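Local atomic coordinates of periplasmic beta-glucosidase (Pseudomonas aeruginosa, PDB entry 6R5T), a protein that probably hydrolyses terminal, non-reducing beta-D-glucosyl residues with release of beta-D-glucose, as a periplasmic member of glycoside hydrolase family 3. Residues T1-F6 with V317-Y322; G83-F88 with S348-Q353; D273-A278 with D289-T294; L515-G520 with D533-T538. The protein carries 1 engineered substitution. All coordinates share one frame; numbering follows the deposited sequence.

Contact 1. Residues T1-F6 with V317-Y322; sequences TDKERF and VLAAKY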
loop_
_atom_site.group_PDB
_atom_site.type_symbol
_atom_site.label_atom_id
_atom_site.label_comp_id
_atom_site.label_asym_id
_atom_site.label_seq_id
_atom_site.Cartn_x
_atom_site.Cartn_y
_atom_site.Cartn_z
ATOM N N THR A 1 31.131 28.097 25.434
ATOM C CA THR A 1 30.058 28.618 26.322
ATOM C C THR A 1 30.310 28.164 27.763
ATOM O O THR A 1 30.999 27.143 27.960
ATOM C CB THR A 1 28.670 28.139 25.871
ATOM O OG1 THR A 1 28.770 26.743 25.584
ATOM C CG2 THR A 1 28.120 28.897 24.681
ATOM N N ASP A 2 29.719 28.861 28.733
ATOM C CA ASP A 2 29.541 28.352 30.114
ATOM C C ASP A 2 28.938 26.937 30.084
ATOM O O ASP A 2 29.382 26.123 30.915
ATOM C CB ASP A 2 28.624 29.247 30.950
ATOM C CG ASP A 2 29.330 30.163 31.939
ATOM O OD1 ASP A 2 29.951 31.154 31.489
ATOM O OD2 ASP A 2 29.248 29.889 33.161
ATOM N N LYS A 3 27.979 26.652 29.187
ATOM C CA LYS A 3 27.305 25.321 29.131
ATOM C C LYS A 3 28.331 24.242 28.767
ATOM O O LYS A 3 28.388 23.217 29.475
ATOM C CB LYS A 3 26.152 25.315 28.124
ATOM C CG LYS A 3 25.548 23.949 27.861
ATOM C CD LYS A 3 24.304 24.053 27.040
ATOM C CE LYS A 3 23.786 22.707 26.587
ATOM N NZ LYS A 3 22.597 22.879 25.721
ATOM N N GLU A 4 29.111 24.432 27.700
ATOM C CA GLU A 4 30.052 23.372 27.263
ATOM C C GLU A 4 31.165 23.244 28.319
ATOM O O GLU A 4 31.565 22.112 28.529
ATOM C CB GLU A 4 30.512 23.520 25.813
ATOM C CG GLU A 4 29.493 23.034 24.758
ATOM C CD GLU A 4 28.491 21.878 24.977
ATOM O OE1 GLU A 4 27.250 22.155 24.816
ATOM O OE2 GLU A 4 28.908 20.673 25.213
ATOM N N ARG A 5 31.581 24.311 29.008
ATOM C CA ARG A 5 32.590 24.228 30.100
ATOM C C ARG A 5 32.001 23.411 31.252
ATOM O O ARG A 5 32.685 22.519 31.732
ATOM C CB ARG A 5 33.016 25.607 30.619
ATOM C CG ARG A 5 33.778 26.458 29.606
ATOM C CD ARG A 5 34.642 27.539 30.244
ATOM N NE ARG A 5 35.688 26.885 31.025
ATOM C CZ ARG A 5 36.072 27.210 32.259
ATOM N NH1 ARG A 5 35.518 28.227 32.898
ATOM N NH2 ARG A 5 37.021 26.502 32.854
ATOM N N PHE A 6 30.792 23.743 31.690
ATOM C CA PHE A 6 30.074 23.078 32.807
ATOM C C PHE A 6 30.022 21.572 32.485
ATOM O O PHE A 6 30.356 20.755 33.352
ATOM C CB PHE A 6 28.658 23.641 33.009
ATOM C CG PHE A 6 27.908 23.003 34.146
ATOM C CD1 PHE A 6 27.161 21.846 33.938
ATOM C CD2 PHE A 6 27.972 23.511 35.429
ATOM C CE1 PHE A 6 26.506 21.212 34.984
ATOM C CE2 PHE A 6 27.315 22.869 36.480
ATOM C CZ PHE A 6 26.585 21.715 36.256
ATOM N N VAL A 317 22.741 13.720 27.157
ATOM C CA VAL A 317 21.831 13.639 28.315
ATOM C C VAL A 317 22.089 14.840 29.243
ATOM O O VAL A 317 21.129 15.480 29.700
ATOM C CB VAL A 317 21.999 12.300 29.041
ATOM C CG1 VAL A 317 21.200 12.298 30.335
ATOM C CG2 VAL A 317 21.555 11.152 28.122
ATOM N N LEU A 318 23.367 15.107 29.539
ATOM C CA LEU A 318 23.719 16.174 30.494
ATOM C C LEU A 318 23.283 17.513 29.928
ATOM O O LEU A 318 22.771 18.344 30.690
ATOM C CB LEU A 318 25.234 16.128 30.757
ATOM C CG LEU A 318 25.746 14.873 31.465
ATOM C CD1 LEU A 318 27.249 15.010 31.655
ATOM C CD2 LEU A 318 25.043 14.609 32.780
ATOM N N ALA A 319 23.419 17.693 28.640
ATOM C CA ALA A 319 23.048 18.978 28.012
ATOM C C ALA A 319 21.527 19.165 28.094
ATOM O O ALA A 319 21.082 20.274 28.296
ATOM C CB ALA A 319 23.529 19.039 26.602
ATOM N N ALA A 320 20.735 18.111 27.950
ATOM C CA ALA A 320 19.275 18.233 28.104
ATOM C C ALA A 320 18.927 18.646 29.531
ATOM O O ALA A 320 18.077 19.531 29.745
ATOM C CB ALA A 320 18.597 16.945 27.736
ATOM N N LYS A 321 19.571 18.032 30.512
ATOM C CA LYS A 321 19.292 18.376 31.920
ATOM C C LYS A 321 19.706 19.825 32.195
ATOM O O LYS A 321 18.999 20.494 32.961
ATOM C CB LYS A 321 20.058 17.400 32.779
ATOM C CG LYS A 321 19.513 15.986 32.683
ATOM C CD LYS A 321 20.258 14.965 33.526
ATOM C CE LYS A 321 19.585 13.617 33.463
ATOM N NZ LYS A 321 20.169 12.628 34.392
ATOM N N TYR A 322 20.799 20.261 31.593
ATOM C CA TYR A 322 21.324 21.637 31.770
ATOM C C TYR A 322 20.248 22.627 31.259
ATOM O O TYR A 322 19.803 23.520 31.978
ATOM C CB TYR A 322 22.677 21.753 31.068
ATOM C CG TYR A 322 23.336 23.106 31.207
ATOM C CD1 TYR A 322 22.931 24.180 30.436
ATOM C CD2 TYR A 322 24.360 23.290 32.119
ATOM C CE1 TYR A 322 23.565 25.410 30.524
ATOM C CE2 TYR A 322 24.962 24.525 32.260
ATOM C CZ TYR A 322 24.571 25.580 31.460
ATOM O OH TYR A 322 25.220 26.782 31.571
#

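Contact 2. Residues G83-F88 with S348-Q353; sequences GHRTIF and SRLHRQ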
loop_
_atom_site.group_PDB
_atom_site.type_symbol
_atom_site.label_atom_id
_atom_site.label_comp_id
_atom_site.label_asym_id
_atom_site.label_seq_id
_atom_site.Cartn_x
_atom_site.Cartn_y
_atom_site.Cartn_z
ATOM N N GLY A 83 -2.799 16.594 25.862
ATOM C CA GLY A 83 -3.309 16.935 27.200
ATOM C C GLY A 83 -2.621 16.129 28.236
ATOM O O GLY A 83 -2.229 14.984 27.970
ATOM N N HIS A 84 -2.496 16.695 29.440
ATOM C CA HIS A 84 -1.965 15.982 30.605
ATOM C C HIS A 84 -3.078 15.492 31.512
ATOM O O HIS A 84 -3.342 14.321 31.539
ATOM C CB HIS A 84 -0.912 16.863 31.298
ATOM C CG HIS A 84 -0.359 16.176 32.480
ATOM N ND1 HIS A 84 0.223 14.956 32.369
ATOM C CD2 HIS A 84 -0.353 16.502 33.796
ATOM C CE1 HIS A 84 0.613 14.540 33.565
ATOM N NE2 HIS A 84 0.270 15.462 34.467
ATOM N N ARG A 85 -3.770 16.407 32.183
ATOM C CA ARG A 85 -4.970 16.079 32.994
ATOM C C ARG A 85 -6.219 16.626 32.315
ATOM O O ARG A 85 -7.199 15.877 32.272
ATOM C CB ARG A 85 -4.829 16.628 34.425
ATOM C CG ARG A 85 -3.917 15.804 35.309
ATOM C CD ARG A 85 -3.681 16.380 36.722
ATOM N NE ARG A 85 -2.711 17.457 36.673
ATOM C CZ ARG A 85 -2.963 18.747 36.582
ATOM N NH1 ARG A 85 -4.209 19.201 36.597
ATOM N NH2 ARG A 85 -1.977 19.615 36.420
ATOM N N THR A 86 -6.159 17.838 31.779
ATOM C CA THR A 86 -7.239 18.363 30.928
ATOM C C THR A 86 -6.942 17.849 29.512
ATOM O O THR A 86 -5.943 18.261 28.920
ATOM C CB THR A 86 -7.349 19.874 30.931
ATOM O OG1 THR A 86 -7.436 20.350 32.271
ATOM C CG2 THR A 86 -8.539 20.312 30.147
ATOM N N ILE A 87 -7.771 16.934 29.039
ATOM C CA ILE A 87 -7.505 16.304 27.720
ATOM C C ILE A 87 -8.204 17.099 26.626
ATOM O O ILE A 87 -9.408 17.320 26.650
ATOM C CB ILE A 87 -7.893 14.830 27.765
ATOM C CG1 ILE A 87 -7.237 14.110 28.953
ATOM C CG2 ILE A 87 -7.548 14.192 26.433
ATOM C CD1 ILE A 87 -5.735 14.386 29.120
ATOM N N PHE A 88 -7.424 17.502 25.642
ATOM C CA PHE A 88 -7.883 18.153 24.429
ATOM C C PHE A 88 -8.279 17.073 23.440
ATOM O O PHE A 88 -8.050 15.892 23.626
ATOM C CB PHE A 88 -6.781 19.072 23.904
ATOM C CG PHE A 88 -6.483 20.221 24.837
ATOM C CD1 PHE A 88 -7.210 21.398 24.781
ATOM C CD2 PHE A 88 -5.502 20.104 25.800
ATOM C CE1 PHE A 88 -6.986 22.422 25.694
ATOM C CE2 PHE A 88 -5.267 21.123 26.715
ATOM C CZ PHE A 88 -6.012 22.285 26.656
ATOM N N SER A 348 -9.834 22.508 40.469
ATOM C CA SER A 348 -9.263 23.852 40.289
ATOM C C SER A 348 -7.952 23.768 39.533
ATOM O O SER A 348 -7.491 24.850 39.113
ATOM C CB SER A 348 -9.019 24.548 41.616
ATOM O OG SER A 348 -8.160 23.747 42.394
ATOM N N ARG A 349 -7.385 22.579 39.322
ATOM C CA ARG A 349 -6.100 22.466 38.585
ATOM C C ARG A 349 -6.384 22.142 37.103
ATOM O O ARG A 349 -5.420 22.061 36.302
ATOM C CB ARG A 349 -5.245 21.354 39.212
ATOM C CG ARG A 349 -4.892 21.635 40.669
ATOM C CD ARG A 349 -3.911 20.640 41.204
ATOM N NE ARG A 349 -2.565 20.932 40.747
ATOM C CZ ARG A 349 -1.719 20.083 40.135
ATOM N NH1 ARG A 349 -2.072 18.863 39.801
ATOM N NH2 ARG A 349 -0.492 20.478 39.844
ATOM N N LEU A 350 -7.652 21.932 36.740
ATOM C CA LEU A 350 -8.010 21.717 35.306
ATOM C C LEU A 350 -8.144 23.036 34.563
ATOM O O LEU A 350 -8.107 24.171 35.159
ATOM C CB LEU A 350 -9.289 20.915 35.210
ATOM C CG LEU A 350 -9.260 19.500 35.764
ATOM C CD1 LEU A 350 -10.633 18.897 35.670
ATOM C CD2 LEU A 350 -8.266 18.599 35.033
ATOM N N HIS A 351 -8.232 22.924 33.244
ATOM C CA HIS A 351 -8.358 24.055 32.319
ATOM C C HIS A 351 -9.542 23.770 31.404
ATOM O O HIS A 351 -9.335 23.662 30.162
ATOM C CB HIS A 351 -7.056 24.337 31.578
ATOM C CG HIS A 351 -5.957 24.781 32.475
ATOM N ND1 HIS A 351 -5.188 23.891 33.198
ATOM C CD2 HIS A 351 -5.571 26.028 32.835
ATOM C CE1 HIS A 351 -4.361 24.578 33.985
ATOM N NE2 HIS A 351 -4.587 25.897 33.789
ATOM N N ARG A 352 -10.740 23.682 31.989
ATOM C CA ARG A 352 -11.922 23.260 31.196
ATOM C C ARG A 352 -12.279 24.310 30.159
ATOM O O ARG A 352 -12.730 23.908 29.091
ATOM C CB ARG A 352 -13.122 22.925 32.067
ATOM C CG ARG A 352 -12.931 21.701 32.942
ATOM C CD ARG A 352 -14.171 21.428 33.720
ATOM N NE ARG A 352 -14.081 20.276 34.585
ATOM C CZ ARG A 352 -14.254 19.021 34.213
ATOM N NH1 ARG A 352 -14.521 18.753 32.950
ATOM N NH2 ARG A 352 -14.149 18.020 35.061
ATOM N N GLN A 353 -12.157 25.609 30.447
ATOM C CA GLN A 353 -12.536 26.601 29.432
ATOM C C GLN A 353 -11.640 26.406 28.198
ATOM O O GLN A 353 -12.171 26.438 27.086
ATOM C CB GLN A 353 -12.400 28.039 29.930
ATOM C CG GLN A 353 -12.798 29.021 28.838
ATOM C CD GLN A 353 -12.624 30.489 29.157
ATOM O OE1 GLN A 353 -13.044 31.360 28.384
ATOM N NE2 GLN A 353 -11.971 30.773 30.271
HETATM O O HOH W 1 -2.659 22.474 36.567
#

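Contact 3. Residues D273-A278 with D289-T294; sequences DATRLA and DDLYST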
loop_
_atom_site.group_PDB
_atom_site.type_symbol
_atom_site.label_atom_id
_atom_site.label_comp_id
_atom_site.label_asym_id
_atom_site.label_seq_id
_atom_site.Cartn_x
_atom_site.Cartn_y
_atom_site.Cartn_z
ATOM N N ASP A 273 25.530 -7.355 20.266
ATOM C CA ASP A 273 25.627 -6.786 18.890
ATOM C C ASP A 273 24.509 -5.758 18.709
ATOM O O ASP A 273 24.765 -4.736 18.099
ATOM C CB ASP A 273 25.582 -7.900 17.851
ATOM C CG ASP A 273 26.828 -8.771 17.867
ATOM O OD1 ASP A 273 27.867 -8.325 18.443
ATOM O OD2 ASP A 273 26.756 -9.908 17.341
ATOM N N ALA A 274 23.323 -5.974 19.270
ATOM C CA ALA A 274 22.253 -4.959 19.149
ATOM C C ALA A 274 22.676 -3.640 19.798
ATOM O O ALA A 274 22.493 -2.520 19.227
ATOM C CB ALA A 274 20.982 -5.495 19.729
ATOM N N THR A 275 23.296 -3.730 20.990
ATOM C CA THR A 275 23.721 -2.532 21.723
ATOM C C THR A 275 24.761 -1.754 20.896
ATOM O O THR A 275 24.693 -0.510 20.789
ATOM C CB THR A 275 24.311 -2.970 23.075
ATOM O OG1 THR A 275 23.302 -3.654 23.820
ATOM C CG2 THR A 275 24.813 -1.777 23.837
ATOM N N ARG A 276 25.721 -2.490 20.301
ATOM C CA ARG A 276 26.781 -1.862 19.478
ATOM C C ARG A 276 26.134 -1.088 18.306
ATOM O O ARG A 276 26.459 0.083 18.083
ATOM C CB ARG A 276 27.760 -2.915 18.965
ATOM C CG ARG A 276 28.836 -2.257 18.125
ATOM C CD ARG A 276 29.805 -3.156 17.382
ATOM N NE ARG A 276 29.203 -4.425 17.016
ATOM C CZ ARG A 276 28.571 -4.678 15.875
ATOM N NH1 ARG A 276 28.431 -3.744 14.945
ATOM N NH2 ARG A 276 28.063 -5.882 15.687
ATOM N N LEU A 277 25.189 -1.738 17.640
ATOM C CA LEU A 277 24.536 -1.110 16.457
ATOM C C LEU A 277 23.820 0.169 16.887
ATOM O O LEU A 277 23.955 1.172 16.202
ATOM C CB LEU A 277 23.566 -2.088 15.814
ATOM C CG LEU A 277 24.197 -3.275 15.116
ATOM C CD1 LEU A 277 23.140 -4.260 14.652
ATOM C CD2 LEU A 277 25.057 -2.820 13.955
ATOM N N ALA A 278 23.067 0.139 17.976
ATOM C CA ALA A 278 22.260 1.308 18.395
ATOM C C ALA A 278 23.163 2.480 18.796
ATOM O O ALA A 278 22.962 3.590 18.346
ATOM C CB ALA A 278 21.351 0.909 19.511
ATOM N N ASP A 289 14.994 -1.488 28.189
ATOM C CA ASP A 289 15.491 -2.889 28.072
ATOM C C ASP A 289 16.842 -3.094 28.783
ATOM O O ASP A 289 17.242 -4.260 28.952
ATOM C CB ASP A 289 15.478 -3.412 26.637
ATOM C CG ASP A 289 16.308 -2.617 25.676
ATOM O OD1 ASP A 289 17.389 -2.182 26.085
ATOM O OD2 ASP A 289 15.884 -2.526 24.483
ATOM N N ASP A 290 17.484 -2.012 29.220
ATOM C CA ASP A 290 18.757 -2.025 29.980
ATOM C C ASP A 290 19.913 -2.636 29.206
ATOM O O ASP A 290 20.927 -2.927 29.822
ATOM C CB ASP A 290 18.564 -2.721 31.326
ATOM C CG ASP A 290 17.785 -1.874 32.301
ATOM O OD1 ASP A 290 17.587 -0.674 32.049
ATOM O OD2 ASP A 290 17.358 -2.446 33.307
ATOM N N LEU A 291 19.830 -2.734 27.887
ATOM C CA LEU A 291 20.945 -3.329 27.131
ATOM C C LEU A 291 22.184 -2.446 27.258
ATOM O O LEU A 291 23.280 -3.002 27.329
ATOM C CB LEU A 291 20.561 -3.529 25.663
ATOM C CG LEU A 291 20.093 -4.939 25.336
ATOM C CD1 LEU A 291 18.891 -5.316 26.154
ATOM C CD2 LEU A 291 19.775 -5.092 23.856
ATOM N N TYR A 292 22.040 -1.124 27.287
ATOM C CA TYR A 292 23.226 -0.246 27.334
ATOM C C TYR A 292 24.008 -0.510 28.641
ATOM O O TYR A 292 25.235 -0.658 28.594
ATOM C CB TYR A 292 22.875 1.231 27.226
ATOM C CG TYR A 292 22.673 1.762 25.825
ATOM C CD1 TYR A 292 22.330 0.922 24.774
ATOM C CD2 TYR A 292 22.756 3.111 25.576
ATOM C CE1 TYR A 292 22.168 1.427 23.492
ATOM C CE2 TYR A 292 22.587 3.634 24.301
ATOM C CZ TYR A 292 22.321 2.781 23.256
ATOM O OH TYR A 292 22.138 3.262 21.997
ATOM N N SER A 293 23.318 -0.522 29.771
ATOM C CA SER A 293 23.988 -0.761 31.066
ATOM C C SER A 293 24.592 -2.159 31.102
ATOM O O SER A 293 25.632 -2.343 31.742
ATOM C CB SER A 293 23.026 -0.565 32.177
ATOM O OG SER A 293 22.681 0.815 32.295
ATOM N N THR A 294 23.972 -3.138 30.453
ATOM C CA THR A 294 24.438 -4.548 30.494
ATOM C C THR A 294 25.676 -4.714 29.611
ATOM O O THR A 294 26.577 -5.476 29.964
ATOM C CB THR A 294 23.314 -5.500 30.064
ATOM O OG1 THR A 294 22.172 -5.278 30.900
ATOM C CG2 THR A 294 23.745 -6.955 30.059
#

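Contact 4. Residues L515-G520 with D533-T538; sequences LVLMNG and DAILET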
loop_
_atom_site.group_PDB
_atom_site.type_symbol
_atom_site.label_atom_id
_atom_site.label_comp_id
_atom_site.label_asym_id
_atom_site.label_seq_id
_atom_site.Cartn_x
_atom_site.Cartn_y
_atom_site.Cartn_z
ATOM N N LEU A 515 -26.063 12.119 13.059
ATOM C CA LEU A 515 -24.955 11.261 13.506
ATOM C C LEU A 515 -23.875 12.109 14.131
ATOM O O LEU A 515 -23.398 13.075 13.516
ATOM C CB LEU A 515 -24.353 10.521 12.318
ATOM C CG LEU A 515 -25.207 9.573 11.542
ATOM C CD1 LEU A 515 -24.291 8.703 10.706
ATOM C CD2 LEU A 515 -26.123 8.759 12.428
ATOM N N VAL A 516 -23.522 11.753 15.351
ATOM C CA VAL A 516 -22.359 12.306 16.059
ATOM C C VAL A 516 -21.297 11.213 16.064
ATOM O O VAL A 516 -21.473 10.172 16.698
ATOM C CB VAL A 516 -22.711 12.779 17.486
ATOM C CG1 VAL A 516 -21.453 13.183 18.214
ATOM C CG2 VAL A 516 -23.724 13.897 17.477
ATOM N N LEU A 517 -20.251 11.398 15.265
ATOM C CA LEU A 517 -19.258 10.342 15.023
ATOM C C LEU A 517 -18.076 10.556 15.970
ATOM O O LEU A 517 -17.561 11.704 16.060
ATOM C CB LEU A 517 -18.727 10.509 13.604
ATOM C CG LEU A 517 -19.662 10.264 12.434
ATOM C CD1 LEU A 517 -18.827 10.361 11.147
ATOM C CD2 LEU A 517 -20.375 8.937 12.556
ATOM N N MET A 518 -17.646 9.493 16.625
ATOM C CA MET A 518 -16.355 9.479 17.346
ATOM C C MET A 518 -15.500 8.457 16.620
ATOM O O MET A 518 -15.976 7.372 16.229
ATOM C CB MET A 518 -16.482 9.134 18.821
ATOM C CG MET A 518 -17.353 10.038 19.527
ATOM S SD MET A 518 -16.954 9.927 21.313
ATOM C CE MET A 518 -18.391 10.838 21.843
ATOM N N ASN A 519 -14.233 8.765 16.503
ATOM C CA ASN A 519 -13.331 7.895 15.735
ATOM C C ASN A 519 -11.941 8.519 15.753
ATOM O O ASN A 519 -11.809 9.757 15.944
ATOM C CB ASN A 519 -13.738 7.774 14.259
ATOM C CG ASN A 519 -14.086 9.070 13.573
ATOM O OD1 ASN A 519 -15.038 9.763 14.009
ATOM N ND2 ASN A 519 -13.383 9.426 12.508
ATOM N N GLY A 520 -10.929 7.681 15.510
ATOM C CA GLY A 520 -9.539 8.151 15.554
ATOM C C GLY A 520 -8.861 8.070 14.212
ATOM O O GLY A 520 -7.649 8.272 14.133
ATOM N N ASP A 533 -29.439 12.456 8.171
ATOM C CA ASP A 533 -29.870 13.826 7.822
ATOM C C ASP A 533 -28.761 14.818 8.153
ATOM O O ASP A 533 -28.682 15.826 7.503
ATOM C CB ASP A 533 -31.169 14.170 8.527
ATOM C CG ASP A 533 -32.267 13.224 8.047
ATOM O OD1 ASP A 533 -32.499 13.164 6.812
ATOM O OD2 ASP A 533 -32.790 12.442 8.865
ATOM N N ALA A 534 -27.929 14.558 9.171
ATOM C CA ALA A 534 -26.770 15.421 9.423
ATOM C C ALA A 534 -25.668 14.548 10.000
ATOM O O ALA A 534 -25.982 13.502 10.616
ATOM C CB ALA A 534 -27.055 16.573 10.344
ATOM N N ILE A 535 -24.424 14.933 9.779
ATOM C CA ILE A 535 -23.253 14.147 10.274
ATOM C C ILE A 535 -22.221 15.121 10.810
ATOM O O ILE A 535 -21.827 16.012 10.073
ATOM C CB ILE A 535 -22.608 13.316 9.155
ATOM C CG1 ILE A 535 -23.569 12.352 8.487
ATOM C CG2 ILE A 535 -21.386 12.563 9.682
ATOM C CD1 ILE A 535 -23.021 11.671 7.281
ATOM N N LEU A 536 -21.850 14.949 12.071
ATOM C CA LEU A 536 -20.842 15.794 12.732
ATOM C C LEU A 536 -19.695 14.869 13.146
ATOM O O LEU A 536 -19.884 13.953 13.923
ATOM C CB LEU A 536 -21.426 16.506 13.945
ATOM C CG LEU A 536 -20.503 17.467 14.673
ATOM C CD1 LEU A 536 -20.144 18.654 13.742
ATOM C CD2 LEU A 536 -21.111 17.919 16.009
ATOM N N GLU A 537 -18.524 15.122 12.585
ATOM C CA GLU A 537 -17.281 14.410 12.948
ATOM C C GLU A 537 -16.712 15.039 14.220
ATOM O O GLU A 537 -16.380 16.246 14.171
ATOM C CB GLU A 537 -16.327 14.496 11.764
ATOM C CG GLU A 537 -14.917 14.029 12.092
ATOM C CD GLU A 537 -14.884 12.562 12.383
ATOM O OE1 GLU A 537 -14.673 11.783 11.421
ATOM O OE2 GLU A 537 -15.099 12.164 13.563
ATOM N N THR A 538 -16.592 14.279 15.311
ATOM C CA THR A 538 -16.103 14.834 16.581
ATOM C C THR A 538 -14.803 14.160 17.013
ATOM O O THR A 538 -14.284 14.485 18.113
ATOM C CB THR A 538 -17.149 14.713 17.701
ATOM O OG1 THR A 538 -17.213 13.385 18.230
ATOM C CG2 THR A 538 -18.503 15.154 17.197
#

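Contact 1. Residues T1-F6 with V317-Y322
Helix 2-12, which precedes the first strand of the (beta/alpha)8 barrel, packs here on helix 307-323, the second helix after the last barrel strand, 286-287. The two short helical segments cross steeply, their N-to-C directions 130° apart, with their axes 10.7 Å from each other at closest approach. Y322 does most of the bridging. Its CG is anti to the backbone N, so the ring reaches across to the first turn of helix 2-12. The chain of K3, extended along its whole length, runs obliquely over one face of this ring: K3 CG makes a CH-pi contact 3.8 Å from the Y322 ring centroid, and K3 CB sits 3.5 Å from Y322 CE1. At the tip, Y322 OH approaches K3 CA to 3.5 Å. F6 comes in at the edge of the same ring, with F6 CD1 3.6 Å from Y322 CD2 and the two ring planes 55° apart; F6 also meets the ring of F327. Beyond the tyrosine, K3 CE rests 3.7 Å from A319 CB, and the ammonium group goes on to a salt bridge with D323. E4 reaches back to R315 by a second salt bridge. The start of helix 2-12 is held by T1, whose OG1 accepts E4 N at 3.2 Å in an ST motif. The contact is thus mainly aliphatic and aromatic packing near the surface, with salt bridges at its margin, where helix 2-12 lies on helix 307-323 on the outside of the (beta/alpha)8 barrel of this family 3 enzyme.

Contact 2. Residues G83-F88 with S348-Q353
R85 and R349 lay their guanidinium groups one on the other, a stacked arginine pair that joins a loop after barrel strand 75-78 to the chain leading into helix 352-362. R349 NH1 lies over the centre of the R85 guanidinium, 3.3 Å from R85 CZ, and the two planes are inclined by 29°. Both chains bend at chi3, in opposite senses, which turns the flat ends together. R85 NH1 also donates to R349 O at 3.1 Å, in the plane of its own guanidinium but from well above the carbonyl plane, 71° out of it. A water accepts from R85 NH2 at 2.9 Å and donates to the same R349 O at 2.8 Å, so that one carbonyl oxygen is gripped twice. The second polar link is T86 OG1, beside its own backbone N, which accepts H351 N at 2.9 Å; H351 is the N-cap residue of helix 352-362. In the next shell, the carboxylate of D117 bridges the arginine pair, with OD2 on R85 NE and OD1 on R349 NH1, and its charge probably offsets the repulsion between two like-charged groups packed face to face. E113 OE2 likewise bonds both T86 OG1 and H351 ND1, fixing the hydroxyl and the imidazole together. Both acids thereby position one residue from each segment. Between the two polar clusters L350 CD2 fills in, 3.4 Å from T86 OG1, while the other branch of the threonine, CG2, lies 3.4 Å from H351 O.

Contact 3. Residues D273-A278 with D289-T294
From CB, which does not itself point at helix 271-281, the Y292 side chain turns with CG anti to the carbonyl carbon, chi1 -83°, which brings the ring toward that helix, sliding past T275 in the opposite direction. Along the ring, CD1 lies 3.8 Å from T275 CG2; one atom further, CE1 meets A278 CB at 4.1 Å, so the alanine methyl sits at the ring edge. The tip, Y292 OH, touches A278 CB at 3.5 Å and is hydrogen-bonded to V283 O, in the link to strand 286-287. T275 uses both its branches: CG2 packs on the tyrosine, while OG1, beside the backbone N at chi1 -61°, presses to 3.3 Å of L291 CB and is satisfied by E271 O of its own helix. T275 CA and Y292 CA, the nearest across the two segments, are 6.1 Å apart. L291 leans its CD2 toward A274 CB at 4.3 Å. Its backbone is placed by an Asx turn, L291 N donating at 3.1 Å to the anti lone pair of D289 OD1. Such a close, mostly apolar seam between the helices before and after the eighth parallel strand is part of the outer helical layer of a (beta/alpha)8 barrel.

Contact 4. Residues L515-G520 with D533-T538
The amide of N519 and the carboxyl group of E537 meet tip to tip, their planes 40° apart. N519 ND2 donates at 2.9 Å to E537 OE1; the acceptor lies almost in the amide plane, but the donor stands above the carboxyl plane. Beside it N519 OD1 and E537 OE2 are only 2.4 Å apart, a spacing that suggests the buried acid holds a proton. R521 O takes N519 ND2 as well, and W539 N donates to E537 OE2, so both groups are held from the chain that follows each segment. N519 CG occupies the crowded position between backbone N and carbonyl carbon, chi1 46°, while E537 bends at chi2, 67°; together these torsions bring the two ends to each other. The pair sits at the C-terminal end of the two parallel strands of a beta-alpha-beta unit, 513-518 and 534-537, joined through helix 526-531 and neighbours in the sheet of the C-terminal domain. L515 N donates to A534 O, and L515 O in turn accepts L536 N at 2.8 Å, nearly along the C=O axis. L536 O then takes L517 N at 2.9 Å. L517 O is gripped twice by T538, from its N at 2.9 Å and its OG1 at 2.8 Å. On the face of the sheet that carries E537, L517 CD1 crosses I535 CG2 at 3.7 Å. On the reverse face, under helix 545-553, V516 CG1 meets T538 CG2, also at 3.7 Å.

Contacts 1 and 3 share one flank of the barrel, nearest atoms about 8 Å apart, and helices 291-301 and 307-323 join them in sequence. Contact 2 lies about 33 Å from contact 1, centre to centre, where the loop after strand 75-78 meets the chain entering helix 352-362; contact 4, in the C-terminal domain, is about 23 Å from contact 2, centre to centre, with nearest atoms about 8 Å apart. Contacts 3 and 4 have centres about 46 Å apart, on opposite sides of the chain's centre. All four lie away from the sugar pocket, though segments 83-88 and 289-294 follow closely in sequence on pocket residues D79 and M287. W398 and E486 complete that pocket from beyond the barrel.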